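Local coordinates for putative uncharacterized protein (Leishmania major, PDB 3M3I) that is of unknown function but belongs to the cupin superfamily (DUF985 family), whose double-stranded beta-helix (jelly-roll) barrel probably encloses a small-molecule pocket, at residues L28-H33 / Y64-P69; D50-N55 / V178-D183; S73-L78 / E203-Q208. One frame throughout, in Å; residues are numbered along the deposited sequence.

In the fold
All three contacts lie in or against the curled beta-sheets of a cupin-type fold. Contact 1 closes first along the chain, and contact 3 opens after it; the segments of contact 2 alternate with those of both others. Contacts 1 and 2 have centres about 23 Å apart yet reach the same antiparallel sheet, in which strands 56-67 and 172-179 are neighbours. Contact 3, about 18 Å from contact 1 and 22 Å from contact 2 between centres, joins the corner between strands 73-74 and 76-77 to the C-terminal helix 203-209. Segment 73-78 is the part of contact 3 touching the others, F65 packing on S73 and F182 on L78, while its L75 carries the helix contact.

Contact 1: L28-H33 / Y64-P69; sequences LQLVPH and YFLCTP
L28 lays one methyl over the Y64 ring: CD2 stands 4.2 Å from the ring centroid and 19° off the ring normal, a CH-pi contact over the face, displaced toward the rim at CE2 and CZ. The two side chains cross at about a right angle. In both L28 and L30 the bond from CA to CB already points toward strand 56-67; CG anti to the carbonyl carbon (chi1 -60° in L28, -50° in L30) then places the methyls. L30 divides its methyls between two residues. Its CD2 packs on Y64 CB at 3.8 Å, while its CD1 meets L66 CB at 3.6 Å and L66 CD1 at 4.0 Å. Y64 and L66, two residues apart on the strand, both face the segment 28-33, and L30 approaches each of them crosswise.

The leucines are delivered by the end of helix 21-27, where Q29, at positive phi, is the C-prime residue of a Schellman motif. The chain then turns into strand 31-32, which pairs with strand 38-44, itself hydrogen-bonded to strand 56-67; L28 O also makes a weak hydrogen bond to S40 OG of strand 38-44. Y64 packs on Q147 of the second subunit, placing this cluster near the dimer interface. Aliphatic carbons and an aromatic face do the touching, so segment 28-33 meets strand 56-67 by apolar packing alone.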
ATOM      1  N   LEU A  28       4.030  14.952  -7.412  1.00 68.68           N
ATOM      2  CA  LEU A  28       3.145  14.443  -6.360  1.00 67.93           C
ATOM      3  C   LEU A  28       2.861  15.495  -5.291  1.00 67.38           C
ATOM      4  O   LEU A  28       2.231  15.201  -4.283  1.00 67.14           O
ATOM      5  CB  LEU A  28       3.732  13.175  -5.730  1.00 66.54           C
ATOM      6  CG  LEU A  28       3.946  12.005  -6.702  1.00 67.54           C
ATOM      7  CD1 LEU A  28       4.724  10.904  -6.026  1.00 66.19           C
ATOM      8  CD2 LEU A  28       2.628  11.490  -7.234  1.00 69.76           C
ATOM      9  N   GLN A  29       3.333  16.719  -5.522  1.00 67.73           N
ATOM     10  CA  GLN A  29       3.034  17.856  -4.661  1.00 68.00           C
ATOM     11  C   GLN A  29       3.383  17.547  -3.193  1.00 66.79           C
ATOM     12  O   GLN A  29       2.678  17.889  -2.260  1.00 67.42           O
ATOM     13  CB  GLN A  29       1.579  18.296  -4.900  1.00 69.72           C
ATOM     14  CG  GLN A  29       1.380  18.816  -6.356  1.00 71.58           C
ATOM     15  CD  GLN A  29      -0.045  18.674  -6.922  1.00 73.62           C
ATOM     16  OE1 GLN A  29      -0.852  17.818  -6.497  1.00 73.67           O
ATOM     17  NE2 GLN A  29      -0.348  19.503  -7.920  1.00 75.83           N
ATOM     18  N   LEU A  30       4.508  16.876  -3.015  1.00 65.50           N
ATOM     19  CA  LEU A  30       4.972  16.498  -1.688  1.00 64.80           C
ATOM     20  C   LEU A  30       5.467  17.749  -0.968  1.00 65.64           C
ATOM     21  O   LEU A  30       6.000  18.669  -1.602  1.00 66.24           O
ATOM     22  CB  LEU A  30       6.101  15.453  -1.779  1.00 63.54           C
ATOM     23  CG  LEU A  30       5.878  14.214  -2.672  1.00 63.18           C
ATOM     24  CD1 LEU A  30       7.133  13.362  -2.753  1.00 62.29           C
ATOM     25  CD2 LEU A  30       4.710  13.378  -2.187  1.00 63.63           C
ATOM     26  N   VAL A  31       5.266  17.790   0.340  1.00 66.30           N
ATOM     27  CA  VAL A  31       5.794  18.846   1.200  1.00 67.76           C
ATOM     28  C   VAL A  31       6.527  18.187   2.357  1.00 67.88           C
ATOM     29  O   VAL A  31       6.457  16.967   2.493  1.00 66.82           O
ATOM     30  CB  VAL A  31       4.687  19.784   1.704  1.00 69.75           C
ATOM     31  CG1 VAL A  31       3.948  20.380   0.513  1.00 69.88           C
ATOM     32  CG2 VAL A  31       3.712  19.045   2.615  1.00 70.44           C
ATOM     33  N   PRO A  32       7.265  18.977   3.172  1.00 69.62           N
ATOM     34  CA  PRO A  32       8.012  18.399   4.290  1.00 70.41           C
ATOM     35  C   PRO A  32       7.109  17.853   5.378  1.00 71.75           C
ATOM     36  O   PRO A  32       6.081  18.443   5.686  1.00 73.33           O
ATOM     37  CB  PRO A  32       8.810  19.592   4.834  1.00 72.94           C
ATOM     38  CG  PRO A  32       8.989  20.454   3.670  1.00 72.46           C
ATOM     39  CD  PRO A  32       7.688  20.362   2.924  1.00 71.19           C
ATOM     40  N   HIS A  33       7.528  16.738   5.952  1.00 71.53           N
ATOM     41  CA  HIS A  33       6.835  16.076   7.036  1.00 73.39           C
ATOM     42  C   HIS A  33       7.603  16.359   8.331  1.00 76.48           C
ATOM     43  O   HIS A  33       8.824  16.468   8.313  1.00 76.32           O
ATOM     44  CB  HIS A  33       6.791  14.573   6.743  1.00 71.60           C
ATOM     45  CG  HIS A  33       5.799  13.824   7.567  1.00 73.58           C
ATOM     46  ND1 HIS A  33       5.987  13.571   8.907  1.00 76.65           N
ATOM     47  CD2 HIS A  33       4.608  13.275   7.243  1.00 73.54           C
ATOM     48  CE1 HIS A  33       4.952  12.900   9.373  1.00 78.43           C
ATOM     49  NE2 HIS A  33       4.104  12.700   8.382  1.00 76.55           N
ATOM     50  N   TYR A  64       1.785   9.393   0.183  1.00 58.45           N
ATOM     51  CA  TYR A  64       3.022   9.213  -0.540  1.00 59.50           C
ATOM     52  C   TYR A  64       4.151   9.703   0.370  1.00 60.69           C
ATOM     53  O   TYR A  64       4.060  10.773   0.933  1.00 60.64           O
ATOM     54  CB  TYR A  64       3.009  10.039  -1.797  1.00 59.36           C
ATOM     55  CG  TYR A  64       2.116   9.544  -2.916  1.00 58.97           C
ATOM     56  CD1 TYR A  64       2.372   8.337  -3.562  1.00 59.71           C
ATOM     57  CD2 TYR A  64       1.059  10.308  -3.366  1.00 58.50           C
ATOM     58  CE1 TYR A  64       1.578   7.908  -4.612  1.00 59.88           C
ATOM     59  CE2 TYR A  64       0.261   9.884  -4.404  1.00 58.74           C
ATOM     60  CZ  TYR A  64       0.523   8.692  -5.028  1.00 59.38           C
ATOM     61  OH  TYR A  64      -0.276   8.283  -6.074  1.00 60.10           O
ATOM     62  N   PHE A  65       5.206   8.919   0.530  1.00 70.04           N
ATOM     63  CA  PHE A  65       6.341   9.341   1.335  1.00 69.82           C
ATOM     64  C   PHE A  65       7.638   9.222   0.551  1.00 70.30           C
ATOM     65  O   PHE A  65       7.938   8.160   0.028  1.00 70.07           O
ATOM     66  CB  PHE A  65       6.427   8.512   2.616  1.00 68.73           C
ATOM     67  CG  PHE A  65       7.503   8.968   3.537  1.00 68.68           C
ATOM     68  CD1 PHE A  65       7.313  10.070   4.354  1.00 69.20           C
ATOM     69  CD2 PHE A  65       8.725   8.331   3.560  1.00 68.48           C
ATOM     70  CE1 PHE A  65       8.316  10.508   5.198  1.00 69.51           C
ATOM     71  CE2 PHE A  65       9.733   8.762   4.407  1.00 68.73           C
ATOM     72  CZ  PHE A  65       9.528   9.858   5.221  1.00 69.26           C
ATOM     73  N   LEU A  66       8.404  10.310   0.479  1.00 71.37           N
ATOM     74  CA  LEU A  66       9.728  10.297  -0.164  1.00 72.30           C
ATOM     75  C   LEU A  66      10.809  10.663   0.857  1.00 72.56           C
ATOM     76  O   LEU A  66      10.615  11.520   1.716  1.00 72.84           O
ATOM     77  CB  LEU A  66       9.748  11.211  -1.396  1.00 74.10           C
ATOM     78  CG  LEU A  66      11.038  11.405  -2.216  1.00 75.79           C
ATOM     79  CD1 LEU A  66      10.744  11.818  -3.672  1.00 77.38           C
ATOM     80  CD2 LEU A  66      11.951  12.437  -1.566  1.00 77.17           C
ATOM     81  N   CYS A  67      11.948   9.990   0.746  1.00 72.74           N
ATOM     82  CA  CYS A  67      13.063  10.092   1.686  1.00 73.10           C
ATOM     83  C   CYS A  67      14.331  10.359   0.863  1.00 75.08           C
ATOM     84  O   CYS A  67      14.465   9.840  -0.231  1.00 75.51           O
ATOM     85  CB  CYS A  67      13.170   8.773   2.439  1.00 71.58           C
ATOM     86  SG  CYS A  67      14.116   8.726   3.980  1.00 71.53           S
ATOM     87  N   THR A  68      15.235  11.185   1.385  1.00 76.62           N
ATOM     88  CA  THR A  68      16.513  11.492   0.735  1.00 79.03           C
ATOM     89  C   THR A  68      17.640  11.297   1.750  1.00 79.57           C
ATOM     90  O   THR A  68      17.372  11.143   2.933  1.00 78.24           O
ATOM     91  CB  THR A  68      16.541  12.943   0.203  1.00 81.52           C
ATOM     92  OG1 THR A  68      16.075  13.834   1.223  1.00 81.56           O
ATOM     93  CG2 THR A  68      15.655  13.101  -1.025  1.00 81.59           C
ATOM     94  N   PRO A  69      18.906  11.289   1.294  1.00 81.79           N
ATOM     95  CA  PRO A  69      20.010  11.220   2.268  1.00 82.78           C
ATOM     96  C   PRO A  69      20.113  12.457   3.177  1.00 84.17           C
ATOM     97  O   PRO A  69      20.524  12.335   4.328  1.00 84.01           O
ATOM     98  CB  PRO A  69      21.253  11.072   1.386  1.00 85.43           C
ATOM     99  CG  PRO A  69      20.748  10.583   0.077  1.00 84.96           C
ATOM    100  CD  PRO A  69      19.397  11.180  -0.089  1.00 83.56           C
TER

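Contact 2: D50-N55 / V178-D183; sequences DNEEGN and VSPGFD
P180 meets N51 and E52 where a type I beta turn, N51 to G54, lies beside P180, past S179 in the cupin sheet. The peptide bond before P180 is cis. Apolar contact comes first: P180 CB lies 4.0 Å from N51 CB, and P180 CG reaches the CA of N51. E52 slants its carboxylate across the CD corner of the proline ring, OE1 and OE2 each 3.8 Å from P180 CD. Its chain is bent at chi2 (83°), which folds the acid back toward the proline.

Hydrogen bonds shape the turn rather than join the segments directly. N51 OD1 accepts from the backbone N of E53, forming an Asx turn, and from that of N55, the two donors arriving from opposite faces of the amide plane, 69° and 40° out of it. The backbone N51 N also bonds to N55 O.

E52 OE1 bonds to S80 OG, which also makes a weak hydrogen bond to P180 O, so one outside hydroxyl reaches both segments. D50 O accepts from H47 NE2 of the second subunit, and that H47 packs on E52 and P180, placing the loop at the dimer interface. Two waters span the contact. One has a weak bond from N51 ND2 (3.5 Å) and a bond to G181 O (3.0 Å); the other donates to E52 OE2 and S179 O, both at 2.7 Å.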
ATOM      1  N   ASP A  50     -12.739   2.175  15.899  1.00 65.33           N
ATOM      2  CA  ASP A  50     -12.002   2.336  17.146  1.00 66.02           C
ATOM      3  C   ASP A  50     -10.590   1.765  16.990  1.00 64.77           C
ATOM      4  O   ASP A  50     -10.404   0.613  16.551  1.00 63.47           O
ATOM      5  CB  ASP A  50     -12.722   1.617  18.296  1.00 66.63           C
ATOM      6  CG  ASP A  50     -13.974   2.367  18.791  1.00 69.03           C
ATOM      7  OD1 ASP A  50     -13.986   3.623  18.841  1.00 71.08           O
ATOM      8  OD2 ASP A  50     -14.944   1.689  19.174  1.00 69.50           O
ATOM      9  N   ASN A  51      -9.590   2.564  17.339  1.00 65.83           N
ATOM     10  CA  ASN A  51      -8.206   2.118  17.246  1.00 65.47           C
ATOM     11  C   ASN A  51      -7.761   1.257  18.460  1.00 66.02           C
ATOM     12  O   ASN A  51      -8.564   0.894  19.313  1.00 66.31           O
ATOM     13  CB  ASN A  51      -7.285   3.335  17.047  1.00 67.01           C
ATOM     14  CG  ASN A  51      -7.204   4.181  18.273  1.00 69.51           C
ATOM     15  OD1 ASN A  51      -7.880   3.890  19.266  1.00 69.99           O
ATOM     16  ND2 ASN A  51      -6.377   5.226  18.241  1.00 71.64           N
ATOM     17  N   GLU A  52      -6.474   0.934  18.538  1.00 66.14           N
ATOM     18  CA  GLU A  52      -5.954   0.107  19.629  1.00 68.48           C
ATOM     19  C   GLU A  52      -6.157   0.715  21.021  1.00 68.85           C
ATOM     20  O   GLU A  52      -6.100  -0.005  22.003  1.00 70.84           O
ATOM     21  CB  GLU A  52      -4.456  -0.183  19.428  1.00 70.09           C
ATOM     22  CG  GLU A  52      -4.124  -1.106  18.241  1.00 70.84           C
ATOM     23  CD  GLU A  52      -4.059  -0.398  16.889  1.00 68.62           C
ATOM     24  OE1 GLU A  52      -4.526   0.768  16.773  1.00 66.38           O
ATOM     25  OE2 GLU A  52      -3.547  -1.022  15.936  1.00 69.49           O
ATOM     26  N   GLU A  53      -6.372   2.032  21.102  1.00 67.36           N
ATOM     27  CA  GLU A  53      -6.486   2.743  22.393  1.00 68.08           C
ATOM     28  C   GLU A  53      -7.892   3.267  22.685  1.00 67.17           C
ATOM     29  O   GLU A  53      -8.076   4.022  23.626  1.00 67.76           O
ATOM     30  CB  GLU A  53      -5.489   3.913  22.446  1.00 68.22           C
ATOM     31  CG  GLU A  53      -4.022   3.511  22.604  1.00 70.24           C
ATOM     32  CD  GLU A  53      -3.036   4.652  22.246  1.00 70.37           C
ATOM     33  OE1 GLU A  53      -3.398   5.551  21.428  1.00 68.45           O
ATOM     34  OE2 GLU A  53      -1.898   4.636  22.785  1.00 72.85           O
ATOM     35  N   GLY A  54      -8.877   2.876  21.886  1.00 66.23           N
ATOM     36  CA  GLY A  54     -10.262   3.256  22.137  1.00 66.05           C
ATOM     37  C   GLY A  54     -10.799   4.400  21.284  1.00 64.90           C
ATOM     38  O   GLY A  54     -12.014   4.600  21.214  1.00 65.18           O
ATOM     39  N   ASN A  55      -9.906   5.129  20.616  1.00 64.04           N
ATOM     40  CA  ASN A  55     -10.255   6.370  19.934  1.00 63.47           C
ATOM     41  C   ASN A  55     -10.811   6.185  18.522  1.00 62.65           C
ATOM     42  O   ASN A  55     -10.399   5.286  17.795  1.00 62.13           O
ATOM     43  CB  ASN A  55      -9.018   7.258  19.859  1.00 63.35           C
ATOM     44  CG  ASN A  55      -8.405   7.531  21.227  1.00 64.76           C
ATOM     45  OD1 ASN A  55      -9.115   7.775  22.200  1.00 65.78           O
ATOM     46  ND2 ASN A  55      -7.081   7.515  21.294  1.00 65.22           N
ATOM     47  N   VAL A 178      -1.508   3.784   7.067  1.00 60.41           N
ATOM     48  CA  VAL A 178      -1.682   3.535   8.494  1.00 59.77           C
ATOM     49  C   VAL A 178      -3.114   3.083   8.729  1.00 60.00           C
ATOM     50  O   VAL A 178      -4.039   3.708   8.231  1.00 60.45           O
ATOM     51  CB  VAL A 178      -1.359   4.779   9.347  1.00 59.40           C
ATOM     52  CG1 VAL A 178      -1.302   4.402  10.822  1.00 58.92           C
ATOM     53  CG2 VAL A 178      -0.049   5.407   8.907  1.00 59.43           C
ATOM     54  N   SER A 179      -3.284   1.965   9.435  1.00 59.92           N
ATOM     55  CA  SER A 179      -4.615   1.404   9.732  1.00 60.29           C
ATOM     56  C   SER A 179      -4.651   0.627  11.048  1.00 60.18           C
ATOM     57  O   SER A 179      -3.893  -0.339  11.222  1.00 60.28           O
ATOM     58  CB  SER A 179      -5.090   0.478   8.621  1.00 61.03           C
ATOM     59  OG  SER A 179      -6.275  -0.204   9.007  1.00 61.50           O
ATOM     60  N   PRO A 180      -5.543   1.034  11.978  1.00 60.20           N
ATOM     61  CA  PRO A 180      -6.452   2.175  11.888  1.00 60.29           C
ATOM     62  C   PRO A 180      -5.712   3.512  11.690  1.00 59.90           C
ATOM     63  O   PRO A 180      -4.541   3.628  12.027  1.00 59.45           O
ATOM     64  CB  PRO A 180      -7.207   2.119  13.226  1.00 60.46           C
ATOM     65  CG  PRO A 180      -7.161   0.707  13.613  1.00 60.79           C
ATOM     66  CD  PRO A 180      -5.806   0.242  13.197  1.00 60.46           C
ATOM     67  N   GLY A 181      -6.414   4.507  11.156  1.00 60.27           N
ATOM     68  CA  GLY A 181      -5.794   5.639  10.465  1.00 60.33           C
ATOM     69  C   GLY A 181      -4.878   6.539  11.269  1.00 59.92           C
ATOM     70  O   GLY A 181      -4.904   6.549  12.505  1.00 59.66           O
ATOM     71  N   PHE A 182      -4.074   7.314  10.548  1.00 60.05           N
ATOM     72  CA  PHE A 182      -3.176   8.281  11.157  1.00 59.89           C
ATOM     73  C   PHE A 182      -3.925   9.505  11.738  1.00 60.42           C
ATOM     74  O   PHE A 182      -4.902  10.005  11.168  1.00 61.16           O
ATOM     75  CB  PHE A 182      -2.123   8.727  10.122  1.00 60.14           C
ATOM     76  CG  PHE A 182      -1.109   9.677  10.669  1.00 60.12           C
ATOM     77  CD1 PHE A 182       0.033   9.215  11.275  1.00 59.55           C
ATOM     78  CD2 PHE A 182      -1.299  11.031  10.582  1.00 60.87           C
ATOM     79  CE1 PHE A 182       0.961  10.090  11.786  1.00 59.67           C
ATOM     80  CE2 PHE A 182      -0.373  11.898  11.098  1.00 61.02           C
ATOM     81  CZ  PHE A 182       0.750  11.421  11.700  1.00 60.39           C
ATOM     82  N   ASP A 183      -3.438   9.969  12.886  1.00 60.21           N
ATOM     83  CA  ASP A 183      -3.942  11.156  13.546  1.00 60.84           C
ATOM     84  C   ASP A 183      -2.762  11.690  14.337  1.00 60.69           C
ATOM     85  O   ASP A 183      -2.114  10.942  15.065  1.00 60.09           O
ATOM     86  CB  ASP A 183      -5.134  10.809  14.457  1.00 60.96           C
ATOM     87  CG  ASP A 183      -5.844  12.050  15.024  1.00 61.88           C
ATOM     88  OD1 ASP A 183      -7.053  12.217  14.773  1.00 62.53           O
ATOM     89  OD2 ASP A 183      -5.206  12.862  15.744  1.00 62.11           O
TER
HETATM   90  O   HOH W   1      -5.020   4.941  15.038  1.00 42.76           O
HETATM   91  O   HOH W   2      -2.901  -1.588  13.372  1.00 49.03           O

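Contact 3: S73-L78 / E203-Q208; sequences SHLHRL and EAVIKQ
With chi1 at -63° and chi2 at -172°, L75 has CG anti to its carbonyl carbon and extends CD1 toward helix 203-209. That methyl does the touching: CD1 lies 4.2 Å from V205 O and 4.2 Å from I206 CA, resting on the helix backbone where these two residues follow one another. The nearest side-chain approach is looser, L75 CD1 to V205 CG2 at 4.4 Å. I206 directs its CB away from the strand segment, and its side chain packs instead on M196 of helix 192-198. L75 also touches L195 of that helix and I155 of strand 155-159, so it sits in a buried apolar seam between sheet and helices.

The chain turns a corner at L75, between strands 73-74 and 76-77 of the cupin barrel, and the C-terminal helix packs on the side of the corner toward which L75 points. L75 additionally shares a backbone hydrogen bond with M209, a further tie between the corner and the last turn of the helix.

A bond local to the strand segment spans the same bend. H76 ND1 donates to H74 O at 2.9 Å with an N-H...O angle of 165°; the acceptor lies in the imidazole plane and the donor in the carbonyl plane, which helps set the rotation of the H76 ring. On the helix, one turn apart, lies a salt bridge whose hydrogen bond is weak (K207 NZ to E203 OE2 3.1 Å).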
ATOM      1  N   SER A  73      13.670  10.221   7.784  1.00 71.39           N
ATOM      2  CA  SER A  73      12.556  10.287   8.733  1.00 70.57           C
ATOM      3  C   SER A  73      13.122   9.913  10.094  1.00 70.55           C
ATOM      4  O   SER A  73      13.674   8.845  10.250  1.00 69.92           O
ATOM      5  CB  SER A  73      11.440   9.329   8.310  1.00 69.06           C
ATOM      6  OG  SER A  73      10.629   8.887   9.394  1.00 68.35           O
ATOM      7  N   HIS A  74      13.009  10.792  11.080  1.00 71.50           N
ATOM      8  CA  HIS A  74      13.649  10.569  12.379  1.00 71.90           C
ATOM      9  C   HIS A  74      12.772   9.722  13.265  1.00 70.67           C
ATOM     10  O   HIS A  74      11.577   9.609  13.028  1.00 69.92           O
ATOM     11  CB  HIS A  74      13.955  11.897  13.061  1.00 73.96           C
ATOM     12  CG  HIS A  74      14.971  12.721  12.338  1.00 75.84           C
ATOM     13  ND1 HIS A  74      14.645  13.541  11.284  1.00 76.66           N
ATOM     14  CD2 HIS A  74      16.308  12.836  12.507  1.00 77.39           C
ATOM     15  CE1 HIS A  74      15.736  14.135  10.838  1.00 78.72           C
ATOM     16  NE2 HIS A  74      16.760  13.718  11.560  1.00 79.22           N
ATOM     17  N   LEU A  75      13.375   9.133  14.288  1.00 70.78           N
ATOM     18  CA  LEU A  75      12.676   8.200  15.166  1.00 69.97           C
ATOM     19  C   LEU A  75      11.362   8.760  15.734  1.00 70.19           C
ATOM     20  O   LEU A  75      11.334   9.786  16.416  1.00 71.47           O
ATOM     21  CB  LEU A  75      13.605   7.720  16.290  1.00 70.59           C
ATOM     22  CG  LEU A  75      14.844   6.916  15.842  1.00 70.57           C
ATOM     23  CD1 LEU A  75      15.592   6.314  17.018  1.00 71.26           C
ATOM     24  CD2 LEU A  75      14.467   5.808  14.870  1.00 69.35           C
ATOM     25  N   HIS A  76      10.269   8.082  15.414  1.00 69.27           N
ATOM     26  CA  HIS A  76       8.946   8.451  15.898  1.00 69.67           C
ATOM     27  C   HIS A  76       8.131   7.192  16.221  1.00 69.18           C
ATOM     28  O   HIS A  76       8.570   6.061  15.967  1.00 68.53           O
ATOM     29  CB  HIS A  76       8.227   9.292  14.847  1.00 69.74           C
ATOM     30  CG  HIS A  76       7.989   8.571  13.560  1.00 68.64           C
ATOM     31  ND1 HIS A  76       8.993   8.329  12.648  1.00 68.16           N
ATOM     32  CD2 HIS A  76       6.869   8.020  13.040  1.00 68.25           C
ATOM     33  CE1 HIS A  76       8.498   7.672  11.615  1.00 67.47           C
ATOM     34  NE2 HIS A  76       7.211   7.469  11.830  1.00 67.51           N
ATOM     35  N   ARG A  77       6.950   7.379  16.780  1.00 69.87           N
ATOM     36  CA  ARG A  77       6.133   6.251  17.160  1.00 70.00           C
ATOM     37  C   ARG A  77       4.655   6.518  16.859  1.00 70.61           C
ATOM     38  O   ARG A  77       4.177   7.647  16.996  1.00 71.39           O
ATOM     39  CB  ARG A  77       6.356   5.918  18.636  1.00 70.95           C
ATOM     40  CG  ARG A  77       5.530   4.754  19.163  1.00 71.66           C
ATOM     41  CD  ARG A  77       5.254   4.928  20.628  1.00 73.19           C
ATOM     42  NE  ARG A  77       6.372   4.509  21.457  1.00 73.35           N
ATOM     43  CZ  ARG A  77       6.705   5.050  22.624  1.00 74.47           C
ATOM     44  NH1 ARG A  77       6.041   6.084  23.124  1.00 75.62           N
ATOM     45  NH2 ARG A  77       7.730   4.557  23.293  1.00 74.70           N
ATOM     46  N   LEU A  78       3.958   5.467  16.429  1.00 70.57           N
ATOM     47  CA  LEU A  78       2.535   5.520  16.135  1.00 71.47           C
ATOM     48  C   LEU A  78       1.859   4.592  17.124  1.00 72.86           C
ATOM     49  O   LEU A  78       2.512   4.031  17.987  1.00 73.01           O
ATOM     50  CB  LEU A  78       2.266   5.077  14.691  1.00 70.78           C
ATOM     51  CG  LEU A  78       2.860   5.949  13.577  1.00 69.72           C
ATOM     52  CD1 LEU A  78       2.858   5.240  12.234  1.00 69.10           C
ATOM     53  CD2 LEU A  78       2.122   7.275  13.451  1.00 70.48           C
ATOM     54  N   GLU A 203      22.267   2.818  21.218  1.00 70.83           N
ATOM     55  CA  GLU A 203      22.909   4.124  21.048  1.00 70.82           C
ATOM     56  C   GLU A 203      23.180   4.495  19.593  1.00 70.13           C
ATOM     57  O   GLU A 203      22.904   5.615  19.181  1.00 69.38           O
ATOM     58  CB  GLU A 203      24.201   4.242  21.870  1.00 72.63           C
ATOM     59  CG  GLU A 203      24.911   5.624  21.724  1.00 72.85           C
ATOM     60  CD  GLU A 203      25.974   5.919  22.807  1.00 74.71           C
ATOM     61  OE1 GLU A 203      26.201   5.070  23.691  1.00 75.91           O
ATOM     62  OE2 GLU A 203      26.592   7.014  22.785  1.00 75.16           O
ATOM     63  N   ALA A 204      23.717   3.552  18.820  1.00 70.60           N
ATOM     64  CA  ALA A 204      24.094   3.809  17.426  1.00 70.31           C
ATOM     65  C   ALA A 204      22.902   4.237  16.556  1.00 68.72           C
ATOM     66  O   ALA A 204      22.978   5.249  15.857  1.00 68.40           O
ATOM     67  CB  ALA A 204      24.776   2.597  16.836  1.00 71.27           C
ATOM     68  N   VAL A 205      21.810   3.479  16.592  1.00 67.93           N
ATOM     69  CA  VAL A 205      20.600   3.865  15.850  1.00 66.54           C
ATOM     70  C   VAL A 205      20.029   5.167  16.427  1.00 65.91           C
ATOM     71  O   VAL A 205      19.558   6.025  15.679  1.00 65.27           O
ATOM     72  CB  VAL A 205      19.512   2.741  15.835  1.00 65.98           C
ATOM     73  CG1 VAL A 205      19.229   2.232  17.227  1.00 66.36           C
ATOM     74  CG2 VAL A 205      18.206   3.241  15.204  1.00 64.66           C
ATOM     75  N   ILE A 206      20.108   5.334  17.747  1.00 66.34           N
ATOM     76  CA  ILE A 206      19.574   6.540  18.377  1.00 65.97           C
ATOM     77  C   ILE A 206      20.317   7.789  17.872  1.00 66.37           C
ATOM     78  O   ILE A 206      19.681   8.716  17.372  1.00 65.78           O
ATOM     79  CB  ILE A 206      19.606   6.468  19.908  1.00 66.67           C
ATOM     80  CG1 ILE A 206      18.577   5.454  20.411  1.00 66.28           C
ATOM     81  CG2 ILE A 206      19.303   7.839  20.527  1.00 66.66           C
ATOM     82  CD1 ILE A 206      18.783   5.061  21.868  1.00 67.41           C
ATOM     83  N   LYS A 207      21.642   7.793  17.982  1.00 67.54           N
ATOM     84  CA  LYS A 207      22.449   8.921  17.510  1.00 68.20           C
ATOM     85  C   LYS A 207      22.424   9.121  15.991  1.00 67.87           C
ATOM     86  O   LYS A 207      22.653  10.217  15.519  1.00 68.24           O
ATOM     87  CB  LYS A 207      23.898   8.805  18.015  1.00 69.72           C
ATOM     88  CG  LYS A 207      24.043   9.242  19.485  1.00 70.45           C
ATOM     89  CD  LYS A 207      25.450   9.086  20.003  1.00 72.12           C
ATOM     90  CE  LYS A 207      25.571   9.676  21.411  1.00 73.04           C
ATOM     91  NZ  LYS A 207      26.995   9.896  21.834  1.00 74.88           N
ATOM     92  N   GLN A 208      22.147   8.061  15.236  1.00 67.40           N
ATOM     93  CA  GLN A 208      22.023   8.131  13.780  1.00 67.21           C
ATOM     94  C   GLN A 208      20.652   8.652  13.382  1.00 66.12           C
ATOM     95  O   GLN A 208      20.562   9.507  12.518  1.00 66.30           O
ATOM     96  CB  GLN A 208      22.257   6.747  13.153  1.00 67.35           C
ATOM     97  CG  GLN A 208      22.070   6.662  11.606  1.00 67.31           C
ATOM     98  CD  GLN A 208      22.304   5.252  11.060  1.00 67.65           C
ATOM     99  OE1 GLN A 208      23.057   4.457  11.646  1.00 68.38           O
ATOM    100  NE2 GLN A 208      21.660   4.932   9.940  1.00 67.33           N
TER